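Local coordinates for protein afamin (PDB 6FAK) that carries hydrophobic molecules in body fluids, binds vitamin E and keeps lipidated Wnt family proteins soluble and active, at residues P155-V160 and Q190-F195; K225-E230 and D299-D304; S275-E280 and N295-D300. One frame throughout, in Å; residues are numbered along the deposited sequence.

Interaction 1: P155-V160 and Q190-F195; sequences PTLLTV and QYLKAF
Val-160 overlaps two neighbours of the 190-195 helix at once through its CG2 methyl. That methyl lies in the plane of the Tyr-191 ring, at its edge, with CG2 3.8 Å from Tyr-191 CD2, and it also rests on Leu-192 CB, the two aliphatic side chains crossing at about a right angle. With CG anti to its backbone N (chi1 -177°), Tyr-191 brings CG out on the side of the 155-160 helix. Over one face of the Tyr-191 ring, offset toward its rim, stands Phe-195 CD1, 3.7 Å above the plane. Thr-156 turns its CG2 methyl to Phe-195 CB at 3.8 Å, while its OG1 is held by hydrogen bonds to Gln-291 and Gln-199. Farther round, Leu-157 CD1 meets Leu-192 CD1 at 3.8 Å. No direct hydrogen bond joins the two segments; they meet by methyl and ring packing, with Gln-291 of helix 288-295 bonded to both Thr-156 OG1 and the Tyr-191 hydroxyl. The axes are 10.2 Å apart and run at 172°. Such nearly antiparallel helix packing is characteristic of the all-helical albumin fold, and here it joins helix 154-171 to the long helix 177-209 that leads from the first albumin domain into the second.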
ATOM      1  N   PRO A 155     -10.845   2.574   9.572  1.00 26.42           N
ATOM      2  CA  PRO A 155     -11.924   3.159   8.783  1.00 27.03           C
ATOM      3  C   PRO A 155     -12.032   2.506   7.396  1.00 27.53           C
ATOM      4  O   PRO A 155     -13.136   2.287   6.885  1.00 27.95           O
ATOM      5  CB  PRO A 155     -11.510   4.643   8.673  1.00 27.19           C
ATOM      6  CG  PRO A 155     -10.683   4.885   9.880  1.00 26.81           C
ATOM      7  CD  PRO A 155      -9.947   3.615  10.120  1.00 26.52           C
ATOM      8  N   THR A 156     -10.896   2.129   6.809  1.00 27.51           N
ATOM      9  CA  THR A 156     -10.870   1.432   5.535  1.00 27.84           C
ATOM     10  C   THR A 156     -11.521   0.026   5.610  1.00 28.42           C
ATOM     11  O   THR A 156     -12.395  -0.330   4.784  1.00 28.32           O
ATOM     12  CB  THR A 156      -9.444   1.362   4.973  1.00 28.14           C
ATOM     13  OG1 THR A 156      -8.933   2.702   4.889  1.00 29.67           O
ATOM     14  CG2 THR A 156      -9.450   0.708   3.616  1.00 28.74           C
ATOM     15  N   LEU A 157     -11.113  -0.739   6.611  1.00 28.70           N
ATOM     16  CA  LEU A 157     -11.601  -2.087   6.822  1.00 29.77           C
ATOM     17  C   LEU A 157     -13.095  -2.110   7.111  1.00 29.36           C
ATOM     18  O   LEU A 157     -13.827  -3.004   6.602  1.00 28.31           O
ATOM     19  CB  LEU A 157     -10.852  -2.780   7.971  1.00 32.53           C
ATOM     20  CG  LEU A 157      -9.899  -3.931   7.747  1.00 40.31           C
ATOM     21  CD1 LEU A 157      -9.309  -4.042   6.332  1.00 41.22           C
ATOM     22  CD2 LEU A 157      -8.816  -3.982   8.810  1.00 38.34           C
ATOM     23  N   LEU A 158     -13.544  -1.184   7.941  1.00 28.95           N
ATOM     24  CA  LEU A 158     -15.002  -1.039   8.219  1.00 28.99           C
ATOM     25  C   LEU A 158     -15.818  -0.664   6.956  1.00 29.56           C
ATOM     26  O   LEU A 158     -16.923  -1.162   6.743  1.00 30.58           O
ATOM     27  CB  LEU A 158     -15.251  -0.016   9.311  1.00 29.28           C
ATOM     28  CG  LEU A 158     -14.760  -0.359  10.708  1.00 29.10           C
ATOM     29  CD1 LEU A 158     -14.789   0.889  11.580  1.00 29.37           C
ATOM     30  CD2 LEU A 158     -15.564  -1.456  11.355  1.00 30.37           C
ATOM     31  N   THR A 159     -15.295   0.222   6.127  1.00 29.15           N
ATOM     32  CA  THR A 159     -15.896   0.509   4.847  1.00 29.94           C
ATOM     33  C   THR A 159     -15.936  -0.723   3.934  1.00 30.26           C
ATOM     34  O   THR A 159     -16.960  -0.991   3.234  1.00 30.10           O
ATOM     35  CB  THR A 159     -15.162   1.677   4.151  1.00 30.01           C
ATOM     36  OG1 THR A 159     -15.308   2.850   4.957  1.00 30.18           O
ATOM     37  CG2 THR A 159     -15.733   1.947   2.756  1.00 31.27           C
ATOM     38  N   VAL A 160     -14.826  -1.443   3.901  1.00 29.65           N
ATOM     39  CA  VAL A 160     -14.756  -2.681   3.149  1.00 30.95           C
ATOM     40  C   VAL A 160     -15.830  -3.678   3.656  1.00 31.95           C
ATOM     41  O   VAL A 160     -16.528  -4.259   2.843  1.00 31.08           O
ATOM     42  CB  VAL A 160     -13.284  -3.225   3.121  1.00 31.08           C
ATOM     43  CG1 VAL A 160     -13.208  -4.665   2.653  1.00 33.25           C
ATOM     44  CG2 VAL A 160     -12.463  -2.362   2.181  1.00 31.06           C
ATOM     45  N   GLN A 190     -10.411  -4.538  -4.961  1.00 30.20           N
ATOM     46  CA  GLN A 190      -9.511  -3.543  -5.515  1.00 31.84           C
ATOM     47  C   GLN A 190      -9.361  -2.317  -4.605  1.00 30.35           C
ATOM     48  O   GLN A 190      -8.277  -1.738  -4.502  1.00 29.81           O
ATOM     49  CB  GLN A 190      -9.938  -3.135  -6.911  1.00 34.38           C
ATOM     50  CG  GLN A 190      -9.749  -4.298  -7.884  1.00 40.66           C
ATOM     51  CD  GLN A 190     -10.297  -4.036  -9.287  1.00 47.55           C
ATOM     52  OE1 GLN A 190     -11.215  -3.216  -9.494  1.00 45.36           O
ATOM     53  NE2 GLN A 190      -9.719  -4.742 -10.268  1.00 53.39           N
ATOM     54  N   TYR A 191     -10.462  -1.892  -4.005  1.00 30.09           N
ATOM     55  CA  TYR A 191     -10.461  -0.777  -3.080  1.00 30.53           C
ATOM     56  C   TYR A 191      -9.537  -1.094  -1.880  1.00 28.80           C
ATOM     57  O   TYR A 191      -8.612  -0.337  -1.519  1.00 27.18           O
ATOM     58  CB  TYR A 191     -11.869  -0.536  -2.609  1.00 34.47           C
ATOM     59  CG  TYR A 191     -11.998   0.638  -1.704  1.00 38.55           C
ATOM     60  CD1 TYR A 191     -12.089   1.913  -2.230  1.00 43.92           C
ATOM     61  CD2 TYR A 191     -12.047   0.483  -0.320  1.00 40.67           C
ATOM     62  CE1 TYR A 191     -12.228   3.012  -1.409  1.00 48.03           C
ATOM     63  CE2 TYR A 191     -12.183   1.580   0.520  1.00 43.53           C
ATOM     64  CZ  TYR A 191     -12.267   2.846  -0.025  1.00 46.54           C
ATOM     65  OH  TYR A 191     -12.404   3.969   0.780  1.00 51.43           O
ATOM     66  N   LEU A 192      -9.780  -2.265  -1.308  1.00 27.96           N
ATOM     67  CA  LEU A 192      -9.019  -2.730  -0.171  1.00 27.93           C
ATOM     68  C   LEU A 192      -7.510  -2.770  -0.547  1.00 28.08           C
ATOM     69  O   LEU A 192      -6.690  -2.216   0.169  1.00 27.03           O
ATOM     70  CB  LEU A 192      -9.549  -4.100   0.313  1.00 27.69           C
ATOM     71  CG  LEU A 192      -8.616  -4.799   1.305  1.00 28.99           C
ATOM     72  CD1 LEU A 192      -8.551  -4.005   2.587  1.00 29.23           C
ATOM     73  CD2 LEU A 192      -9.061  -6.223   1.574  1.00 29.49           C
ATOM     74  N   LYS A 193      -7.171  -3.386  -1.666  1.00 28.71           N
ATOM     75  CA  LYS A 193      -5.772  -3.524  -2.058  1.00 30.85           C
ATOM     76  C   LYS A 193      -5.121  -2.195  -2.412  1.00 29.97           C
ATOM     77  O   LYS A 193      -3.963  -1.981  -2.016  1.00 28.28           O
ATOM     78  CB  LYS A 193      -5.581  -4.545  -3.165  1.00 33.60           C
ATOM     79  CG  LYS A 193      -5.823  -5.994  -2.742  1.00 40.32           C
ATOM     80  CD  LYS A 193      -5.543  -6.336  -1.265  1.00 48.19           C
ATOM     81  CE  LYS A 193      -5.942  -7.781  -0.948  1.00 50.98           C
ATOM     82  NZ  LYS A 193      -5.530  -8.228   0.413  1.00 53.08           N
ATOM     83  N   ALA A 194      -5.851  -1.292  -3.060  1.00 28.44           N
ATOM     84  CA  ALA A 194      -5.330   0.054  -3.317  1.00 29.08           C
ATOM     85  C   ALA A 194      -5.021   0.859  -2.033  1.00 29.42           C
ATOM     86  O   ALA A 194      -3.928   1.405  -1.894  1.00 29.36           O
ATOM     87  CB  ALA A 194      -6.274   0.863  -4.196  1.00 29.09           C
ATOM     88  N   PHE A 195      -5.995   0.976  -1.129  1.00 29.11           N
ATOM     89  CA  PHE A 195      -5.764   1.635   0.154  1.00 29.96           C
ATOM     90  C   PHE A 195      -4.694   1.005   1.048  1.00 30.25           C
ATOM     91  O   PHE A 195      -3.863   1.713   1.637  1.00 28.72           O
ATOM     92  CB  PHE A 195      -7.039   1.869   0.924  1.00 31.89           C
ATOM     93  CG  PHE A 195      -7.752   3.081   0.524  1.00 33.73           C
ATOM     94  CD1 PHE A 195      -8.506   3.106  -0.625  1.00 36.31           C
ATOM     95  CD2 PHE A 195      -7.688   4.209   1.287  1.00 42.35           C
ATOM     96  CE1 PHE A 195      -9.204   4.244  -1.007  1.00 38.33           C
ATOM     97  CE2 PHE A 195      -8.356   5.373   0.910  1.00 41.95           C
ATOM     98  CZ  PHE A 195      -9.123   5.380  -0.241  1.00 39.19           C
TER

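Interaction 2: K225-E230 and D299-D304; sequences KFPKIE and DDRPKD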
ATOM      1  N   LYS A 225      -4.967  18.590  -3.980  1.00 37.38           N
ATOM      2  CA  LYS A 225      -6.387  18.312  -3.853  1.00 39.48           C
ATOM      3  C   LYS A 225      -7.224  19.552  -3.548  1.00 39.78           C
ATOM      4  O   LYS A 225      -8.347  19.678  -4.054  1.00 42.30           O
ATOM      5  CB  LYS A 225      -6.601  17.269  -2.755  1.00 42.13           C
ATOM      6  CG  LYS A 225      -8.020  16.725  -2.699  1.00 47.77           C
ATOM      7  CD  LYS A 225      -8.150  15.747  -1.547  1.00 53.95           C
ATOM      8  CE  LYS A 225      -9.505  15.041  -1.522  1.00 54.90           C
ATOM      9  NZ  LYS A 225      -9.394  13.722  -2.212  1.00 56.81           N
ATOM     10  N   PHE A 226      -6.694  20.453  -2.721  1.00 37.38           N
ATOM     11  CA  PHE A 226      -7.417  21.660  -2.289  1.00 36.26           C
ATOM     12  C   PHE A 226      -6.595  22.882  -2.653  1.00 34.34           C
ATOM     13  O   PHE A 226      -6.106  23.589  -1.783  1.00 34.20           O
ATOM     14  CB  PHE A 226      -7.660  21.637  -0.776  1.00 39.11           C
ATOM     15  CG  PHE A 226      -8.371  20.401  -0.289  1.00 41.60           C
ATOM     16  CD1 PHE A 226      -9.587  20.020  -0.839  1.00 44.75           C
ATOM     17  CD2 PHE A 226      -7.851  19.646   0.749  1.00 43.71           C
ATOM     18  CE1 PHE A 226     -10.250  18.888  -0.405  1.00 45.02           C
ATOM     19  CE2 PHE A 226      -8.505  18.509   1.200  1.00 49.08           C
ATOM     20  CZ  PHE A 226      -9.715  18.126   0.616  1.00 48.57           C
ATOM     21  N   PRO A 227      -6.459  23.165  -3.946  1.00 34.15           N
ATOM     22  CA  PRO A 227      -5.533  24.212  -4.338  1.00 34.91           C
ATOM     23  C   PRO A 227      -5.990  25.628  -3.980  1.00 36.92           C
ATOM     24  O   PRO A 227      -5.179  26.535  -4.062  1.00 36.85           O
ATOM     25  CB  PRO A 227      -5.443  24.048  -5.844  1.00 35.55           C
ATOM     26  CG  PRO A 227      -6.713  23.407  -6.239  1.00 35.31           C
ATOM     27  CD  PRO A 227      -7.038  22.486  -5.118  1.00 35.52           C
ATOM     28  N   LYS A 228      -7.237  25.812  -3.560  1.00 37.36           N
ATOM     29  CA  LYS A 228      -7.675  27.138  -3.099  1.00 41.27           C
ATOM     30  C   LYS A 228      -7.453  27.380  -1.590  1.00 40.21           C
ATOM     31  O   LYS A 228      -7.703  28.471  -1.116  1.00 39.47           O
ATOM     32  CB  LYS A 228      -9.138  27.390  -3.526  1.00 46.71           C
ATOM     33  CG  LYS A 228     -10.215  26.919  -2.570  1.00 55.03           C
ATOM     34  CD  LYS A 228     -11.621  27.366  -2.997  1.00 66.89           C
ATOM     35  CE  LYS A 228     -12.319  28.198  -1.911  1.00 71.63           C
ATOM     36  NZ  LYS A 228     -13.796  28.029  -1.949  1.00 80.48           N
ATOM     37  N   ILE A 229      -6.973  26.386  -0.836  1.00 37.87           N
ATOM     38  CA  ILE A 229      -6.754  26.529   0.609  1.00 37.41           C
ATOM     39  C   ILE A 229      -5.675  27.558   0.938  1.00 37.00           C
ATOM     40  O   ILE A 229      -4.711  27.679   0.188  1.00 40.88           O
ATOM     41  CB  ILE A 229      -6.373  25.142   1.213  1.00 38.09           C
ATOM     42  CG1 ILE A 229      -6.496  25.119   2.734  1.00 36.83           C
ATOM     43  CG2 ILE A 229      -4.955  24.714   0.785  1.00 38.03           C
ATOM     44  CD1 ILE A 229      -6.232  23.716   3.275  1.00 37.50           C
ATOM     45  N   GLU A 230      -5.810  28.289   2.052  1.00 35.49           N
ATOM     46  CA  GLU A 230      -4.724  29.192   2.567  1.00 35.64           C
ATOM     47  C   GLU A 230      -3.639  28.423   3.270  1.00 33.02           C
ATOM     48  O   GLU A 230      -3.926  27.428   3.958  1.00 32.24           O
ATOM     49  CB  GLU A 230      -5.248  30.302   3.508  1.00 42.01           C
ATOM     50  CG  GLU A 230      -4.765  30.320   4.988  1.00 45.17           C
ATOM     51  CD  GLU A 230      -3.873  31.516   5.428  1.00 48.31           C
ATOM     52  OE1 GLU A 230      -2.630  31.565   5.093  1.00 40.17           O
ATOM     53  OE2 GLU A 230      -4.400  32.379   6.215  1.00 55.30           O
ATOM     54  N   ASP A 299     -10.119  19.517  -6.654  1.00 67.70           N
ATOM     55  CA  ASP A 299     -10.838  20.769  -6.894  1.00 70.29           C
ATOM     56  C   ASP A 299     -10.140  21.534  -8.033  1.00 73.13           C
ATOM     57  O   ASP A 299      -8.944  21.330  -8.287  1.00 76.76           O
ATOM     58  CB  ASP A 299     -10.873  21.588  -5.591  1.00 72.85           C
ATOM     59  CG  ASP A 299     -11.760  22.825  -5.664  1.00 76.51           C
ATOM     60  OD1 ASP A 299     -12.253  23.186  -6.748  1.00 98.80           O
ATOM     61  OD2 ASP A 299     -11.964  23.456  -4.611  1.00 77.91           O
ATOM     62  N   ASP A 300     -10.897  22.375  -8.738  1.00 74.67           N
ATOM     63  CA  ASP A 300     -10.341  23.224  -9.800  1.00 79.60           C
ATOM     64  C   ASP A 300      -9.425  24.248  -9.147  1.00 80.76           C
ATOM     65  O   ASP A 300      -9.760  24.789  -8.086  1.00 78.85           O
ATOM     66  CB  ASP A 300     -11.437  23.989 -10.566  1.00 86.02           C
ATOM     67  CG  ASP A 300     -12.506  23.080 -11.167  1.00 92.85           C
ATOM     68  OD1 ASP A 300     -12.395  21.841 -11.068  1.00 91.27           O
ATOM     69  OD2 ASP A 300     -13.473  23.630 -11.745  1.00103.57           O
ATOM     70  N   ARG A 301      -8.280  24.517  -9.777  1.00 86.59           N
ATOM     71  CA  ARG A 301      -7.384  25.585  -9.322  1.00 82.39           C
ATOM     72  C   ARG A 301      -8.083  26.927  -9.433  1.00 83.60           C
ATOM     73  O   ARG A 301      -8.865  27.130 -10.364  1.00 84.30           O
ATOM     74  CB  ARG A 301      -6.114  25.652 -10.166  1.00 79.65           C
ATOM     75  CG  ARG A 301      -5.001  24.731  -9.714  1.00 79.47           C
ATOM     76  CD  ARG A 301      -3.814  24.927 -10.637  1.00 77.04           C
ATOM     77  NE  ARG A 301      -4.008  24.265 -11.929  1.00 75.76           N
ATOM     78  CZ  ARG A 301      -3.366  24.566 -13.061  1.00 80.18           C
ATOM     79  NH1 ARG A 301      -2.483  25.574 -13.100  1.00 85.57           N
ATOM     80  NH2 ARG A 301      -3.612  23.869 -14.165  1.00 79.42           N
ATOM     81  N   PRO A 302      -7.817  27.842  -8.481  1.00 85.47           N
ATOM     82  CA  PRO A 302      -8.220  29.228  -8.702  1.00 87.31           C
ATOM     83  C   PRO A 302      -7.752  29.712 -10.079  1.00 85.52           C
ATOM     84  O   PRO A 302      -6.557  29.824 -10.316  1.00 78.91           O
ATOM     85  CB  PRO A 302      -7.523  29.979  -7.559  1.00 85.99           C
ATOM     86  CG  PRO A 302      -7.453  28.981  -6.453  1.00 82.63           C
ATOM     87  CD  PRO A 302      -7.331  27.625  -7.103  1.00 82.51           C
ATOM     88  N   LYS A 303      -8.708  29.889 -10.993  1.00 90.95           N
ATOM     89  CA  LYS A 303      -8.517  30.558 -12.304  1.00 83.61           C
ATOM     90  C   LYS A 303      -7.351  31.589 -12.394  1.00 74.61           C
ATOM     91  O   LYS A 303      -6.605  31.604 -13.388  1.00 67.55           O
ATOM     92  CB  LYS A 303      -9.853  31.190 -12.774  1.00 88.67           C
ATOM     93  CG  LYS A 303     -10.660  31.944 -11.706  1.00 91.05           C
ATOM     94  CD  LYS A 303     -12.057  32.362 -12.172  1.00 93.02           C
ATOM     95  CE  LYS A 303     -12.034  33.376 -13.312  1.00 92.44           C
ATOM     96  NZ  LYS A 303     -12.293  32.745 -14.637  1.00 94.62           N
ATOM     97  N   ASP A 304      -7.174  32.403 -11.347  1.00 65.54           N
ATOM     98  CA  ASP A 304      -6.040  33.335 -11.248  1.00 79.32           C
ATOM     99  C   ASP A 304      -4.642  32.737 -10.880  1.00 80.81           C
ATOM    100  O   ASP A 304      -3.717  33.507 -10.583  1.00 85.14           O
ATOM    101  CB  ASP A 304      -6.370  34.462 -10.248  1.00 86.21           C
ATOM    102  CG  ASP A 304      -6.076  34.074  -8.787  1.00 97.62           C
ATOM    103  OD1 ASP A 304      -6.610  33.051  -8.284  1.00 94.47           O
ATOM    104  OD2 ASP A 304      -5.292  34.802  -8.144  1.00107.75           O
TER
HETATM  105  O   HOH W   1      -9.421  23.974  -3.102  1.00 37.66           O
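Asp-299 meets Lys-225 and Pro-227 where the second segment begins. Its backbone N donates to Lys-225 O, the carbonyl of the last residue of helix 216-225, at 3.2 Å with an N-H...O angle of 160°. Asp-299 CB lies 4.0 Å from Pro-227 CD. The carboxylate, with CG anti to the backbone N (chi1 -172°), reaches a water, from which OD2 accepts at 3.0 Å. The same water accepts from Lys-228 N at 2.9 Å. One ordered molecule thus ties a side chain of one loop to the backbone of the other. Lys-228 NZ, at 5.6 Å from Asp-299 OD2, is too far for a salt bridge, though the opposite charges may still attract weakly. Asp-300 contributes its backbone O, which together with Asp-299 O borders Pro-227 CG. These are two interhelical loops of the second albumin domain, and the 225-230 loop makes a type I beta turn from Phe-226 to Ile-229 between helices 216-225 and 231-250. Next, Arg-301 lays its CG against Pro-227 CB at 4.0 Å, while the chain beyond bends at chi3. Pro-302 then packs by its ring: CG touches Lys-228 CB at 3.7 Å, and CD sits beside the Pro-227 carbonyl, whose oxygen also accepts a hydrogen bond from Arg-339.

Interaction 3: S275-E280 and N295-D300; sequences SSKIKE and NSNKDD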
ATOM      1  N   SER A 275     -12.580  23.669  -0.173  1.00 87.66           N
ATOM      2  CA  SER A 275     -12.962  22.897  -1.348  1.00 87.89           C
ATOM      3  C   SER A 275     -14.351  23.252  -1.861  1.00 97.04           C
ATOM      4  O   SER A 275     -15.145  23.898  -1.182  1.00 88.59           O
ATOM      5  CB  SER A 275     -12.903  21.402  -1.030  1.00 94.61           C
ATOM      6  OG  SER A 275     -12.917  20.600  -2.207  1.00 98.61           O
ATOM      7  N   SER A 276     -14.593  22.834  -3.098  1.00101.18           N
ATOM      8  CA  SER A 276     -15.869  22.967  -3.774  1.00 97.17           C
ATOM      9  C   SER A 276     -16.520  21.606  -4.067  1.00 99.03           C
ATOM     10  O   SER A 276     -17.742  21.544  -4.203  1.00 94.30           O
ATOM     11  CB  SER A 276     -15.637  23.728  -5.082  1.00 96.88           C
ATOM     12  OG  SER A 276     -16.848  24.186  -5.639  1.00104.01           O
ATOM     13  N   LYS A 277     -15.716  20.533  -4.148  1.00101.15           N
ATOM     14  CA  LYS A 277     -16.149  19.227  -4.670  1.00108.62           C
ATOM     15  C   LYS A 277     -16.305  18.132  -3.595  1.00117.39           C
ATOM     16  O   LYS A 277     -15.902  16.983  -3.822  1.00127.80           O
ATOM     17  CB  LYS A 277     -15.140  18.733  -5.721  1.00103.70           C
ATOM     18  CG  LYS A 277     -14.927  19.642  -6.917  1.00102.60           C
ATOM     19  CD  LYS A 277     -14.280  18.856  -8.052  1.00 97.26           C
ATOM     20  CE  LYS A 277     -13.899  19.721  -9.238  1.00 91.08           C
ATOM     21  NZ  LYS A 277     -15.060  20.466  -9.787  1.00 89.87           N
ATOM     22  N   ILE A 278     -16.887  18.470  -2.441  1.00111.57           N
ATOM     23  CA  ILE A 278     -17.014  17.513  -1.317  1.00105.74           C
ATOM     24  C   ILE A 278     -18.316  17.673  -0.501  1.00103.00           C
ATOM     25  O   ILE A 278     -18.341  17.399   0.704  1.00103.91           O
ATOM     26  CB  ILE A 278     -15.781  17.610  -0.363  1.00106.04           C
ATOM     27  CG1 ILE A 278     -15.565  19.061   0.095  1.00 99.92           C
ATOM     28  CG2 ILE A 278     -14.516  17.060  -1.026  1.00100.19           C
ATOM     29  CD1 ILE A 278     -14.855  19.189   1.424  1.00 91.66           C
ATOM     30  N   LYS A 279     -19.404  18.083  -1.153  1.00108.43           N
ATOM     31  CA  LYS A 279     -20.663  18.374  -0.445  1.00103.43           C
ATOM     32  C   LYS A 279     -21.428  17.117  -0.055  1.00 94.94           C
ATOM     33  O   LYS A 279     -21.904  17.004   1.076  1.00 90.26           O
ATOM     34  CB  LYS A 279     -21.566  19.268  -1.288  1.00101.99           C
ATOM     35  CG  LYS A 279     -22.664  19.960  -0.490  1.00109.39           C
ATOM     36  CD  LYS A 279     -22.133  20.967   0.526  1.00113.50           C
ATOM     37  CE  LYS A 279     -21.298  22.054  -0.139  1.00109.12           C
ATOM     38  NZ  LYS A 279     -21.170  23.275   0.699  1.00108.25           N
ATOM     39  N   GLU A 280     -21.554  16.189  -1.003  1.00 99.54           N
ATOM     40  CA  GLU A 280     -22.213  14.900  -0.757  1.00104.91           C
ATOM     41  C   GLU A 280     -21.398  14.049   0.220  1.00105.01           C
ATOM     42  O   GLU A 280     -21.959  13.163   0.876  1.00109.52           O
ATOM     43  CB  GLU A 280     -22.459  14.118  -2.064  1.00103.14           C
ATOM     44  CG  GLU A 280     -23.565  13.062  -1.965  1.00105.24           C
ATOM     45  CD  GLU A 280     -23.300  11.821  -2.808  1.00 99.63           C
ATOM     46  OE1 GLU A 280     -23.415  10.694  -2.271  1.00 90.54           O
ATOM     47  OE2 GLU A 280     -22.972  11.971  -4.007  1.00 99.39           O
ATOM     48  N   ASN A 295     -11.740   9.867  -1.818  1.00 72.21           N
ATOM     49  CA  ASN A 295     -12.022   9.544  -3.219  1.00 73.73           C
ATOM     50  C   ASN A 295     -12.534  10.709  -4.074  1.00 71.70           C
ATOM     51  O   ASN A 295     -12.579  10.571  -5.293  1.00 73.78           O
ATOM     52  CB  ASN A 295     -13.018   8.372  -3.306  1.00 82.35           C
ATOM     53  CG  ASN A 295     -12.355   7.029  -3.078  1.00 77.69           C
ATOM     54  OD1 ASN A 295     -12.002   6.330  -4.030  1.00 78.30           O
ATOM     55  ND2 ASN A 295     -12.157   6.675  -1.815  1.00 83.04           N
ATOM     56  N   SER A 296     -12.922  11.839  -3.477  1.00 66.04           N
ATOM     57  CA  SER A 296     -13.394  12.965  -4.280  1.00 65.18           C
ATOM     58  C   SER A 296     -12.248  13.433  -5.179  1.00 70.10           C
ATOM     59  O   SER A 296     -11.065  13.263  -4.845  1.00 59.73           O
ATOM     60  CB  SER A 296     -13.939  14.097  -3.412  1.00 69.51           C
ATOM     61  OG  SER A 296     -12.916  14.711  -2.646  1.00 78.96           O
ATOM     62  N   ASN A 297     -12.590  13.963  -6.347  1.00 77.76           N
ATOM     63  CA  ASN A 297     -11.566  14.423  -7.295  1.00 79.07           C
ATOM     64  C   ASN A 297     -10.948  15.754  -6.839  1.00 76.66           C
ATOM     65  O   ASN A 297     -11.451  16.412  -5.906  1.00 70.41           O
ATOM     66  CB  ASN A 297     -12.102  14.493  -8.743  1.00 88.80           C
ATOM     67  CG  ASN A 297     -13.375  15.315  -8.882  1.00 95.78           C
ATOM     68  OD1 ASN A 297     -13.921  15.818  -7.899  1.00109.40           O
ATOM     69  ND2 ASN A 297     -13.868  15.432 -10.115  1.00 85.32           N
ATOM     70  N   LYS A 298      -9.841  16.119  -7.491  1.00 77.41           N
ATOM     71  CA  LYS A 298      -9.127  17.370  -7.210  1.00 74.17           C
ATOM     72  C   LYS A 298     -10.024  18.557  -7.570  1.00 76.46           C
ATOM     73  O   LYS A 298     -10.643  18.578  -8.641  1.00 86.58           O
ATOM     74  CB  LYS A 298      -7.796  17.464  -7.982  1.00 68.83           C
ATOM     75  CG  LYS A 298      -6.795  16.326  -7.711  1.00 74.11           C
ATOM     76  CD  LYS A 298      -5.406  16.630  -8.300  1.00 79.50           C
ATOM     77  CE  LYS A 298      -4.878  15.565  -9.264  1.00 82.22           C
ATOM     78  NZ  LYS A 298      -4.118  14.447  -8.626  1.00 88.24           N
ATOM     79  N   ASP A 299     -10.119  19.517  -6.654  1.00 67.70           N
ATOM     80  CA  ASP A 299     -10.838  20.769  -6.894  1.00 70.29           C
ATOM     81  C   ASP A 299     -10.140  21.534  -8.033  1.00 73.13           C
ATOM     82  O   ASP A 299      -8.944  21.330  -8.287  1.00 76.76           O
ATOM     83  CB  ASP A 299     -10.873  21.588  -5.591  1.00 72.85           C
ATOM     84  CG  ASP A 299     -11.760  22.825  -5.664  1.00 76.51           C
ATOM     85  OD1 ASP A 299     -12.253  23.186  -6.748  1.00 98.80           O
ATOM     86  OD2 ASP A 299     -11.964  23.456  -4.611  1.00 77.91           O
ATOM     87  N   ASP A 300     -10.897  22.375  -8.738  1.00 74.67           N
ATOM     88  CA  ASP A 300     -10.341  23.224  -9.800  1.00 79.60           C
ATOM     89  C   ASP A 300      -9.425  24.248  -9.147  1.00 80.76           C
ATOM     90  O   ASP A 300      -9.760  24.789  -8.086  1.00 78.85           O
ATOM     91  CB  ASP A 300     -11.437  23.989 -10.566  1.00 86.02           C
ATOM     92  CG  ASP A 300     -12.506  23.080 -11.167  1.00 92.85           C
ATOM     93  OD1 ASP A 300     -12.395  21.841 -11.068  1.00 91.27           O
ATOM     94  OD2 ASP A 300     -13.473  23.630 -11.745  1.00103.57           O
TER
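Ser-275 borders the Asp-299 carboxylate with its backbone, its CA lying 3.5 Å from Asp-299 OD2. The hydroxyl stays with its own loop, where Ser-275 OG takes a weak bond from Lys-277 N. Ser-276 follows with the polar link to the same carboxylate: its backbone N gives a weak hydrogen bond to Asp-299 OD2, 3.1 Å long but bent to 127°, while its CB also packs on the carboxylate oxygens. Lys-277 then stretches across the opposing loop. CG stands anti to the carbonyl carbon (chi1 -59°); beyond it the chain is extended through chi2 and chi3 and bends at chi4. On the way it crosses the Asn-297 side chain at about a right angle, CD lying 3.1 Å from Asn-297 OD1, and CE passes Lys-298 O at 3.5 Å. At the end NZ forms a long, weak salt bridge with Asp-300 OD1 at 3.3 Å. An alanine here would probably leave the Asp-300 carboxylate without this charged mate and open a gap beside Asn-297 and the Lys-298 carbonyl. Ile-278 closes the contact by setting its CG2 methyl 3.3 Å from Ser-296 OG, a hydroxyl that bonds to Ile-293 O of the preceding helix. The loop after helix 253-268 is therefore tied to the one after helix 288-295 by polar groups at the lysine's tip and serine backbone and by aliphatic carbons of the lysine set against carbonyl and amide oxygens; with both polar links weak or long, the fit probably depends on the lysine chain as much as on its charge.

The three contacts illustrate how the helical albumin fold is assembled, within a domain and between two, from helix packing and loop-to-loop ties. Interaction 1 comes first along the chain and pairs helices 154-171 and 177-209; interactions 2 and 3 follow, both within the second albumin domain, and end on the same loop after helix 288-295, sharing Asp-299 and Asp-300. Their centres lie about 11 Å apart, and Lys-225 NZ probably bonds to Ser-296 O between them. The centre of interaction 1 is about 20 Å from that of interaction 3, which it touches through Asn-295, and about 28 Å from that of interaction 2. Together they run from the domain junction into the region 194-298 that forms the pocket for hydrophobic ligands.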